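Local structure of cellulose binding domain-containing protein (Clostridium clariflavum, 4B96) at residues A[20-26]-A[101-107]; A[47-51]-A[108-112]; A[59-63]-A[90-95]. The protein probably binds cellulose through the family 3b carbohydrate-binding module described here, a calcium-holding domain of a longer membrane protein of a biomass-sensing system. All coordinates share one frame. Residue numbers count along the deposited sequence, not the author numbering.

Contact 1 of 3, residues A[20-26]-A[101-107]; sequences AIRWDFV and AWVFGAI
Strands 20-29 and 100-109 of the CBM3 β-sandwich keep antiparallel register across a break because a side chain takes over for a lost carbonyl. Ile-21/Ile-107 (N to O 3.0 Å both ways) and Phe-25/Val-103 (Phe-25 N to Val-103 O 2.9 Å, Val-103 N to Phe-25 O 2.8 Å) are hydrogen-bonded pairs; Arg-22/Ala-106 and Val-26/Trp-102 are non-hydrogen-bonded, CA to CA 4.5 Å. Between them Trp-23 (φ/ψ -95/10) leaves the strand: its N reaches Gly-105 O only weakly (3.3 Å), and Gly-105 N instead donates to Asp-24 OD1 (2.9 Å). Arg-22, χ1 to χ3 all m, holds that carboxylate, NE to Asp-24 OD1 3.2 Å and, in a salt bridge, NH2 to Asp-24 OD2 2.9 Å; Arg-22 NE also donates weakly to Gly-105 O (3.2 Å). The p-rotamer Trp-23 ring covers Gly-105, where a β-carbon would clash. Asp-24, held by a salt bridge from Arg-22, thus satisfies the amide that the irregular backbone leaves without a carbonyl.

Contact 2 of 3, residues A[47-51]-A[108-112]; sequences KDDYK and TRDDW. With CA (calcium ion), chain E.
A salt bridge next to the calcium site joins the loop after strand 40-47 to the end of strand 100-109 and the turn after it. In it, extended Arg-109 (χ1 m, χ2 to χ4 near 180°) donates from NH2 to Asp-48 OD1 (2.8 Å) and weakly from NE to Asp-48 OD2 (3.4 Å). Backbone bonds follow: Tyr-50 N donates to Asp-48 OD2 (3.2 Å), an Asx turn, while Trp-112 N donates to Arg-109 O (2.8 Å), closing a type I β-turn from Arg-109 to Trp-112. Packing centres on Tyr-50 (χ1 t): its CB lies over the guanidinium, 3.5 Å from Arg-109 NE, and its OH reaches Asp-111 CB (3.5 Å). Metal coordination comes last: Lys-47 O binds calcium at 2.2 Å, joined by three waters, and water 1 donates to Asp-48 OD1 (2.6 Å). Asn-116, Asp-119 and Asp-120 supply the remaining ligands. Phe-115 of strand 115-116 touches both Asp-48 and Arg-109, Ile-53 of strand 53-60 also meets Arg-109, and Asp-110 bonds Asn-54 on that strand.

Contact 3 of 3, residues A[59-63]-A[90-95]; sequences FYSLG and FEKGSI
This is a turn-to-loop contact at one end of the β-sandwich, where the chain leaving strand 53-60 meets the link between strands 83-90 and 94-95; it illustrates how side-chain-to-carbonyl bonds join backbones that share no strand pairing. The backbone of 59-63 stays extended through Tyr-60 and then folds into a type I β-turn from Tyr-60 to Gly-63. Opposite it, Gly-93 is the nearest partner of Leu-62, with CA atoms 5.7 Å apart. Two hydrogen bonds span the gap in opposite senses: Tyr-60 OH donates to Lys-92 O (2.8 Å), and Lys-92 NZ donates to Leu-62 O (3.1 Å). For the first, Tyr-60 adopts the t rotamer and points its hydroxyl across the loop, 3.3 Å from Gly-93 CA. A β-carbon on Gly-93 would collide with that hydroxyl, and the backbone angles of this residue (φ/ψ 141/135) would press one against the preceding carbonyl as well. Apolar contacts flank the bonds. Tyr-60 CZ lies 3.7 Å from Phe-90 CD2, the two rings meeting obliquely with centroids 5.5 Å apart and planes at 36°, while Leu-62 CD1 (χ1 m, χ2 t) approaches Ile-95 CG1 at 4.0 Å. Around this junction, Val-69 of strand 69-75 touches both aromatic rings, Asp-68 of helix 65-68 adjoins Tyr-60 and Lys-92, and Ala-101 of strand 100-109 packs against Leu-62 and Ile-95.

How the contacts relate
The three contacts differ in chemistry as in depth. Contact 1 lies in the buried middle of the module and relies mainly on paired backbone amides and aromatic packing, though it also holds the charged pair Arg-22 and Asp-24; contact 2, at the surface, is built on ions and a metal-bound water; contact 3, partly buried, mixes apolar packing with side-chain bonds to carbonyls. Strand 100-109 runs through contacts 1 and 2, which touch where Ala-20 CB meets Thr-108 CG2 (3.9 Å). Its other neighbour, strand 53-60, brings contact 3 against contact 1: Phe-104 N lies 2.8 Å from Phe-59 O, a probable hydrogen bond. Contacts 2 and 3 do not meet, their centres being about 27 Å apart.

Contact 1 of 3, residues A[20-26]-A[101-107]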
loop_
_atom_site.group_PDB
_atom_site.type_symbol
_atom_site.label_atom_id
_atom_site.label_comp_id
_atom_site.label_asym_id
_atom_site.label_seq_id
_atom_site.Cartn_x
_atom_site.Cartn_y
_atom_site.Cartn_z
ATOM N N ALA A 20 1.379 -0.403 26.963
ATOM C CA ALA A 20 0.455 0.216 26.048
ATOM C C ALA A 20 1.016 0.124 24.637
ATOM O O ALA A 20 2.236 0.257 24.415
ATOM C CB ALA A 20 0.173 1.682 26.452
ATOM N N ILE A 21 0.136 -0.102 23.667
ATOM C CA ILE A 21 0.509 0.025 22.291
ATOM C C ILE A 21 -0.096 1.349 21.795
ATOM O O ILE A 21 -1.286 1.599 22.024
ATOM C CB ILE A 21 -0.037 -1.171 21.469
ATOM C CG1 ILE A 21 0.834 -2.416 21.766
ATOM C CG2 ILE A 21 0.012 -0.825 19.922
ATOM C CD1 ILE A 21 0.242 -3.724 21.118
ATOM N N ARG A 22 0.708 2.220 21.176
ATOM C CA ARG A 22 0.146 3.495 20.675
ATOM C C ARG A 22 -0.131 3.399 19.201
ATOM O O ARG A 22 0.788 3.146 18.398
ATOM C CB ARG A 22 1.086 4.663 20.990
ATOM C CG ARG A 22 1.216 4.828 22.505
ATOM C CD ARG A 22 -0.092 5.473 23.098
ATOM N NE ARG A 22 -0.383 6.803 22.548
ATOM C CZ ARG A 22 0.142 7.918 23.020
ATOM N NH1 ARG A 22 0.972 7.868 24.057
ATOM N NH2 ARG A 22 -0.138 9.088 22.441
ATOM N N TRP A 23 -1.396 3.521 18.829
ATOM C CA TRP A 23 -1.740 3.411 17.411
ATOM C C TRP A 23 -1.829 4.777 16.705
ATOM O O TRP A 23 -2.312 4.856 15.564
ATOM C CB TRP A 23 -3.029 2.628 17.278
ATOM C CG TRP A 23 -4.129 3.047 18.300
ATOM C CD1 TRP A 23 -4.444 2.429 19.518
ATOM C CD2 TRP A 23 -5.011 4.164 18.172
ATOM N NE1 TRP A 23 -5.507 3.101 20.110
ATOM C CE2 TRP A 23 -5.849 4.180 19.316
ATOM C CE3 TRP A 23 -5.176 5.162 17.189
ATOM C CZ2 TRP A 23 -6.836 5.159 19.499
ATOM C CZ3 TRP A 23 -6.154 6.128 17.359
ATOM C CH2 TRP A 23 -6.984 6.121 18.524
ATOM N N ASP A 24 -1.393 5.849 17.373
ATOM C CA ASP A 24 -1.624 7.233 16.872
ATOM C C ASP A 24 -1.389 7.412 15.371
ATOM O O ASP A 24 -0.285 7.063 14.836
ATOM C CB ASP A 24 -0.635 8.206 17.481
ATOM C CG ASP A 24 -0.748 8.279 19.009
ATOM O OD1 ASP A 24 -1.404 7.384 19.622
ATOM O OD2 ASP A 24 -0.162 9.230 19.556
ATOM N N PHE A 25 -2.343 8.043 14.714
ATOM C CA PHE A 25 -2.198 8.288 13.287
ATOM C C PHE A 25 -2.750 9.637 12.880
ATOM O O PHE A 25 -3.532 10.272 13.629
ATOM C CB PHE A 25 -2.843 7.175 12.463
ATOM C CG PHE A 25 -4.326 6.996 12.705
ATOM C CD1 PHE A 25 -5.259 7.728 11.954
ATOM C CD2 PHE A 25 -4.790 6.011 13.611
ATOM C CE1 PHE A 25 -6.635 7.552 12.141
ATOM C CE2 PHE A 25 -6.172 5.800 13.789
ATOM C CZ PHE A 25 -7.097 6.612 13.081
ATOM N N VAL A 26 -2.301 10.065 11.701
ATOM C CA VAL A 26 -2.842 11.245 11.053
ATOM C C VAL A 26 -3.300 10.813 9.663
ATOM O O VAL A 26 -2.551 10.211 8.905
ATOM C CB VAL A 26 -1.757 12.333 10.878
ATOM C CG1 VAL A 26 -2.356 13.592 10.180
ATOM C CG2 VAL A 26 -1.156 12.693 12.242
ATOM N N ALA A 101 -6.829 14.620 9.750
ATOM C CA ALA A 101 -7.485 14.252 11.011
ATOM C C ALA A 101 -6.355 13.693 11.885
ATOM O O ALA A 101 -5.639 12.755 11.452
ATOM C CB ALA A 101 -8.513 13.132 10.767
ATOM N N TRP A 102 -6.194 14.225 13.107
ATOM C CA TRP A 102 -5.194 13.653 14.034
ATOM C C TRP A 102 -5.942 12.795 15.024
ATOM O O TRP A 102 -6.897 13.261 15.634
ATOM C CB TRP A 102 -4.423 14.771 14.804
ATOM C CG TRP A 102 -3.587 15.683 13.875
ATOM C CD1 TRP A 102 -4.071 16.518 12.929
ATOM C CD2 TRP A 102 -2.148 15.800 13.802
ATOM N NE1 TRP A 102 -3.053 17.172 12.291
ATOM C CE2 TRP A 102 -1.858 16.754 12.804
ATOM C CE3 TRP A 102 -1.074 15.204 14.499
ATOM C CZ2 TRP A 102 -0.510 17.124 12.448
ATOM C CZ3 TRP A 102 0.279 15.588 14.154
ATOM C CH2 TRP A 102 0.532 16.524 13.132
ATOM N N VAL A 103 -5.507 11.545 15.199
ATOM C CA VAL A 103 -6.194 10.650 16.096
ATOM C C VAL A 103 -5.197 9.882 16.953
ATOM O O VAL A 103 -4.455 9.052 16.411
ATOM C CB VAL A 103 -7.103 9.634 15.326
ATOM C CG1 VAL A 103 -8.160 9.073 16.291
ATOM C CG2 VAL A 103 -7.796 10.298 14.105
ATOM N N PHE A 104 -5.098 10.212 18.254
ATOM C CA PHE A 104 -4.087 9.577 19.114
ATOM C C PHE A 104 -4.776 8.704 20.160
ATOM O O PHE A 104 -5.831 9.053 20.670
ATOM C CB PHE A 104 -3.269 10.578 19.948
ATOM C CG PHE A 104 -2.569 11.620 19.134
ATOM C CD1 PHE A 104 -2.566 11.570 17.754
ATOM C CD2 PHE A 104 -1.913 12.657 19.755
ATOM C CE1 PHE A 104 -1.912 12.561 17.002
ATOM C CE2 PHE A 104 -1.277 13.638 18.993
ATOM C CZ PHE A 104 -1.304 13.593 17.631
ATOM N N GLY A 105 -4.169 7.577 20.495
ATOM C CA GLY A 105 -4.708 6.788 21.595
ATOM C C GLY A 105 -3.909 5.526 21.772
ATOM O O GLY A 105 -2.857 5.351 21.157
ATOM N N ALA A 106 -4.424 4.646 22.627
ATOM C CA ALA A 106 -3.697 3.469 23.026
ATOM C C ALA A 106 -4.631 2.260 23.073
ATOM O O ALA A 106 -5.876 2.401 23.185
ATOM C CB ALA A 106 -3.073 3.718 24.442
ATOM N N ILE A 107 -4.039 1.065 23.035
ATOM C CA ILE A 107 -4.724 -0.102 23.601
ATOM C C ILE A 107 -3.858 -0.720 24.728
ATOM O O ILE A 107 -2.624 -0.615 24.693
ATOM C CB ILE A 107 -4.971 -1.200 22.524
ATOM C CG1 ILE A 107 -3.665 -1.573 21.810
ATOM C CG2 ILE A 107 -6.079 -0.755 21.569
ATOM C CD1 ILE A 107 -3.803 -2.776 20.830
#

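Contact 2 of 3, residues A[47-51]-A[108-112]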
loop_
_atom_site.group_PDB
_atom_site.type_symbol
_atom_site.label_atom_id
_atom_site.label_comp_id
_atom_site.label_asym_id
_atom_site.label_seq_id
_atom_site.Cartn_x
_atom_site.Cartn_y
_atom_site.Cartn_z
ATOM N N LYS A 47 0.159 -8.899 17.148
ATOM C CA LYS A 47 0.060 -10.314 17.521
ATOM C C LYS A 47 0.008 -10.356 19.048
ATOM O O LYS A 47 0.945 -9.931 19.703
ATOM C CB LYS A 47 1.302 -11.050 17.030
ATOM C CG LYS A 47 1.249 -12.580 17.259
ATOM C CD LYS A 47 2.514 -13.231 16.637
ATOM C CE LYS A 47 2.459 -14.778 16.649
ATOM N NZ LYS A 47 2.441 -15.283 18.025
ATOM N N ASP A 48 -1.055 -10.894 19.629
ATOM C CA ASP A 48 -1.126 -10.949 21.085
ATOM C C ASP A 48 -2.252 -11.899 21.464
ATOM O O ASP A 48 -3.233 -12.024 20.742
ATOM C CB ASP A 48 -1.401 -9.560 21.638
ATOM C CG ASP A 48 -1.211 -9.507 23.139
ATOM O OD1 ASP A 48 -0.039 -9.519 23.583
ATOM O OD2 ASP A 48 -2.245 -9.471 23.855
ATOM N N ASP A 49 -2.107 -12.589 22.567
ATOM C CA ASP A 49 -3.072 -13.647 22.910
ATOM C C ASP A 49 -3.925 -13.319 24.152
ATOM O O ASP A 49 -4.593 -14.204 24.703
ATOM C CB ASP A 49 -2.317 -14.956 23.068
ATOM C CG ASP A 49 -2.762 -16.016 22.028
ATOM O OD1 ASP A 49 -3.868 -15.887 21.408
ATOM O OD2 ASP A 49 -2.029 -17.013 21.884
ATOM N N TYR A 50 -3.909 -12.047 24.589
ATOM C CA TYR A 50 -4.755 -11.640 25.701
ATOM C C TYR A 50 -6.148 -11.211 25.140
ATOM O O TYR A 50 -6.234 -10.286 24.354
ATOM C CB TYR A 50 -4.123 -10.462 26.497
ATOM C CG TYR A 50 -4.853 -10.267 27.809
ATOM C CD1 TYR A 50 -4.656 -11.156 28.863
ATOM C CD2 TYR A 50 -5.750 -9.226 27.980
ATOM C CE1 TYR A 50 -5.329 -11.039 30.044
ATOM C CE2 TYR A 50 -6.424 -9.062 29.179
ATOM C CZ TYR A 50 -6.220 -9.979 30.202
ATOM O OH TYR A 50 -6.881 -9.857 31.374
ATOM N N LYS A 51 -7.226 -11.844 25.582
ATOM C CA LYS A 51 -8.544 -11.626 24.984
ATOM C C LYS A 51 -9.153 -10.209 25.241
ATOM O O LYS A 51 -9.681 -9.574 24.308
ATOM C CB LYS A 51 -9.513 -12.731 25.376
ATOM C CG LYS A 51 -10.980 -12.520 24.951
ATOM C CD LYS A 51 -11.193 -12.564 23.422
ATOM C CE LYS A 51 -10.670 -13.857 22.747
ATOM N NZ LYS A 51 -10.227 -13.575 21.307
ATOM N N THR A 108 -4.504 -1.343 25.705
ATOM C CA THR A 108 -3.816 -1.910 26.866
ATOM C C THR A 108 -4.529 -3.227 27.130
ATOM O O THR A 108 -5.683 -3.388 26.735
ATOM C CB THR A 108 -3.997 -0.959 28.102
ATOM O OG1 THR A 108 -5.404 -0.646 28.260
ATOM C CG2 THR A 108 -3.236 0.368 27.876
ATOM N N ARG A 109 -3.861 -4.162 27.785
ATOM C CA ARG A 109 -4.532 -5.354 28.281
ATOM C C ARG A 109 -5.293 -4.939 29.530
ATOM O O ARG A 109 -4.780 -4.165 30.375
ATOM C CB ARG A 109 -3.521 -6.442 28.674
ATOM C CG ARG A 109 -2.708 -6.947 27.487
ATOM C CD ARG A 109 -1.770 -8.003 28.041
ATOM N NE ARG A 109 -1.140 -8.750 26.961
ATOM C CZ ARG A 109 -0.387 -9.835 27.185
ATOM N NH1 ARG A 109 -0.150 -10.236 28.444
ATOM N NH2 ARG A 109 0.140 -10.523 26.150
ATOM N N ASP A 110 -6.493 -5.480 29.685
ATOM C CA ASP A 110 -7.307 -5.160 30.846
ATOM C C ASP A 110 -6.604 -5.525 32.145
ATOM O O ASP A 110 -6.882 -4.919 33.191
ATOM C CB ASP A 110 -8.621 -5.924 30.789
ATOM C CG ASP A 110 -9.588 -5.486 31.873
ATOM O OD1 ASP A 110 -10.071 -4.330 31.862
ATOM O OD2 ASP A 110 -9.866 -6.301 32.744
ATOM N N ASP A 111 -5.706 -6.508 32.128
ATOM C CA ASP A 111 -4.969 -6.747 33.377
ATOM C C ASP A 111 -3.663 -5.953 33.516
ATOM O O ASP A 111 -2.909 -6.189 34.445
ATOM C CB ASP A 111 -4.684 -8.234 33.580
ATOM C CG ASP A 111 -3.678 -8.792 32.547
ATOM O OD1 ASP A 111 -3.246 -8.069 31.608
ATOM O OD2 ASP A 111 -3.291 -9.965 32.738
ATOM N N TRP A 112 -3.377 -5.055 32.572
ATOM C CA TRP A 112 -2.186 -4.209 32.660
ATOM C C TRP A 112 -0.864 -4.979 32.569
ATOM O O TRP A 112 0.187 -4.440 32.878
ATOM C CB TRP A 112 -2.219 -3.379 33.947
ATOM C CG TRP A 112 -3.299 -2.375 33.923
ATOM C CD1 TRP A 112 -4.528 -2.423 34.570
ATOM C CD2 TRP A 112 -3.281 -1.162 33.175
ATOM N NE1 TRP A 112 -5.261 -1.292 34.261
ATOM C CE2 TRP A 112 -4.525 -0.505 33.408
ATOM C CE3 TRP A 112 -2.333 -0.567 32.324
ATOM C CZ2 TRP A 112 -4.839 0.733 32.832
ATOM C CZ3 TRP A 112 -2.645 0.657 31.752
ATOM C CH2 TRP A 112 -3.897 1.303 32.016
HETATM CA CA CA E . 2.879 -8.893 20.184
HETATM O O HOH W 1 2.304 -9.191 22.585
HETATM O O HOH W 2 1.597 -7.008 20.829
HETATM O O HOH W 3 3.429 -11.368 20.757
#

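Contact 3 of 3, residues A[59-63]-A[90-95]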
loop_
_atom_site.group_PDB
_atom_site.type_symbol
_atom_site.label_atom_id
_atom_site.label_comp_id
_atom_site.label_asym_id
_atom_site.label_seq_id
_atom_site.Cartn_x
_atom_site.Cartn_y
_atom_site.Cartn_z
ATOM N N PHE A 59 -6.777 11.960 21.776
ATOM C CA PHE A 59 -6.882 13.208 21.023
ATOM C C PHE A 59 -7.567 12.889 19.718
ATOM O O PHE A 59 -7.190 11.921 19.033
ATOM C CB PHE A 59 -5.482 13.824 20.755
ATOM C CG PHE A 59 -5.556 15.182 20.121
ATOM C CD1 PHE A 59 -5.938 16.291 20.860
ATOM C CD2 PHE A 59 -5.280 15.348 18.773
ATOM C CE1 PHE A 59 -6.050 17.554 20.281
ATOM C CE2 PHE A 59 -5.388 16.627 18.170
ATOM C CZ PHE A 59 -5.773 17.724 18.925
ATOM N N TYR A 60 -8.562 13.701 19.351
ATOM C CA TYR A 60 -9.218 13.555 18.040
ATOM C C TYR A 60 -9.436 14.998 17.527
ATOM O O TYR A 60 -10.224 15.733 18.095
ATOM C CB TYR A 60 -10.577 12.823 18.174
ATOM C CG TYR A 60 -11.384 12.699 16.889
ATOM C CD1 TYR A 60 -10.730 12.576 15.644
ATOM C CD2 TYR A 60 -12.795 12.744 16.915
ATOM C CE1 TYR A 60 -11.430 12.429 14.463
ATOM C CE2 TYR A 60 -13.520 12.606 15.723
ATOM C CZ TYR A 60 -12.833 12.464 14.501
ATOM O OH TYR A 60 -13.538 12.335 13.322
ATOM N N SER A 61 -8.729 15.412 16.494
ATOM C CA SER A 61 -8.803 16.812 16.118
ATOM C C SER A 61 -10.158 17.235 15.518
ATOM O O SER A 61 -10.407 18.411 15.364
ATOM C CB SER A 61 -7.663 17.162 15.154
ATOM O OG SER A 61 -7.785 16.391 13.950
ATOM N N LEU A 62 -11.046 16.282 15.201
ATOM C CA LEU A 62 -12.282 16.640 14.526
ATOM C C LEU A 62 -13.536 16.337 15.332
ATOM O O LEU A 62 -14.654 16.420 14.827
ATOM C CB LEU A 62 -12.350 15.905 13.181
ATOM C CG LEU A 62 -11.189 16.252 12.240
ATOM C CD1 LEU A 62 -11.299 15.325 11.064
ATOM C CD2 LEU A 62 -11.226 17.700 11.781
ATOM N N GLY A 63 -13.395 15.948 16.575
ATOM C CA GLY A 63 -14.609 15.759 17.334
ATOM C C GLY A 63 -14.283 15.300 18.724
ATOM O O GLY A 63 -13.218 15.608 19.266
ATOM N N PHE A 90 -15.222 5.838 13.084
ATOM C CA PHE A 90 -15.653 7.182 13.492
ATOM C C PHE A 90 -17.121 7.288 13.362
ATOM O O PHE A 90 -17.651 6.946 12.304
ATOM C CB PHE A 90 -15.019 8.215 12.556
ATOM C CG PHE A 90 -13.545 8.135 12.577
ATOM C CD1 PHE A 90 -12.868 7.237 11.716
ATOM C CD2 PHE A 90 -12.825 8.877 13.504
ATOM C CE1 PHE A 90 -11.461 7.106 11.747
ATOM C CE2 PHE A 90 -11.407 8.754 13.555
ATOM C CZ PHE A 90 -10.727 7.884 12.643
ATOM N N GLU A 91 -17.778 7.841 14.378
ATOM C CA GLU A 91 -19.215 8.086 14.307
ATOM C C GLU A 91 -19.475 9.399 13.638
ATOM O O GLU A 91 -20.587 9.664 13.208
ATOM C CB GLU A 91 -19.818 8.166 15.717
ATOM C CG GLU A 91 -19.618 6.916 16.543
ATOM C CD GLU A 91 -20.669 5.856 16.289
ATOM O OE1 GLU A 91 -21.261 5.866 15.181
ATOM O OE2 GLU A 91 -20.914 5.020 17.202
ATOM N N LYS A 92 -18.463 10.256 13.604
ATOM C CA LYS A 92 -18.617 11.607 13.068
ATOM C C LYS A 92 -17.249 12.159 12.701
ATOM O O LYS A 92 -16.236 11.795 13.321
ATOM C CB LYS A 92 -19.255 12.539 14.128
ATOM C CG LYS A 92 -19.680 13.849 13.538
ATOM C CD LYS A 92 -19.468 15.043 14.493
ATOM C CE LYS A 92 -17.969 15.350 14.649
ATOM N NZ LYS A 92 -17.759 16.756 15.038
ATOM N N GLY A 93 -17.193 13.055 11.713
ATOM C CA GLY A 93 -15.901 13.618 11.326
ATOM C C GLY A 93 -15.807 13.787 9.830
ATOM O O GLY A 93 -16.211 12.901 9.061
ATOM N N SER A 94 -15.301 14.942 9.391
ATOM C CA SER A 94 -15.222 15.192 7.968
ATOM C C SER A 94 -13.881 15.888 7.719
ATOM O O SER A 94 -13.633 16.953 8.286
ATOM C CB SER A 94 -16.404 16.090 7.583
ATOM O OG SER A 94 -16.402 16.334 6.192
ATOM N N ILE A 95 -12.978 15.298 6.922
ATOM C CA ILE A 95 -11.685 15.954 6.756
ATOM C C ILE A 95 -11.718 16.919 5.594
ATOM O O ILE A 95 -11.953 16.504 4.483
ATOM C CB ILE A 95 -10.527 14.973 6.478
ATOM C CG1 ILE A 95 -10.602 13.752 7.406
ATOM C CG2 ILE A 95 -9.159 15.704 6.623
ATOM C CD1 ILE A 95 -9.397 12.745 7.201
#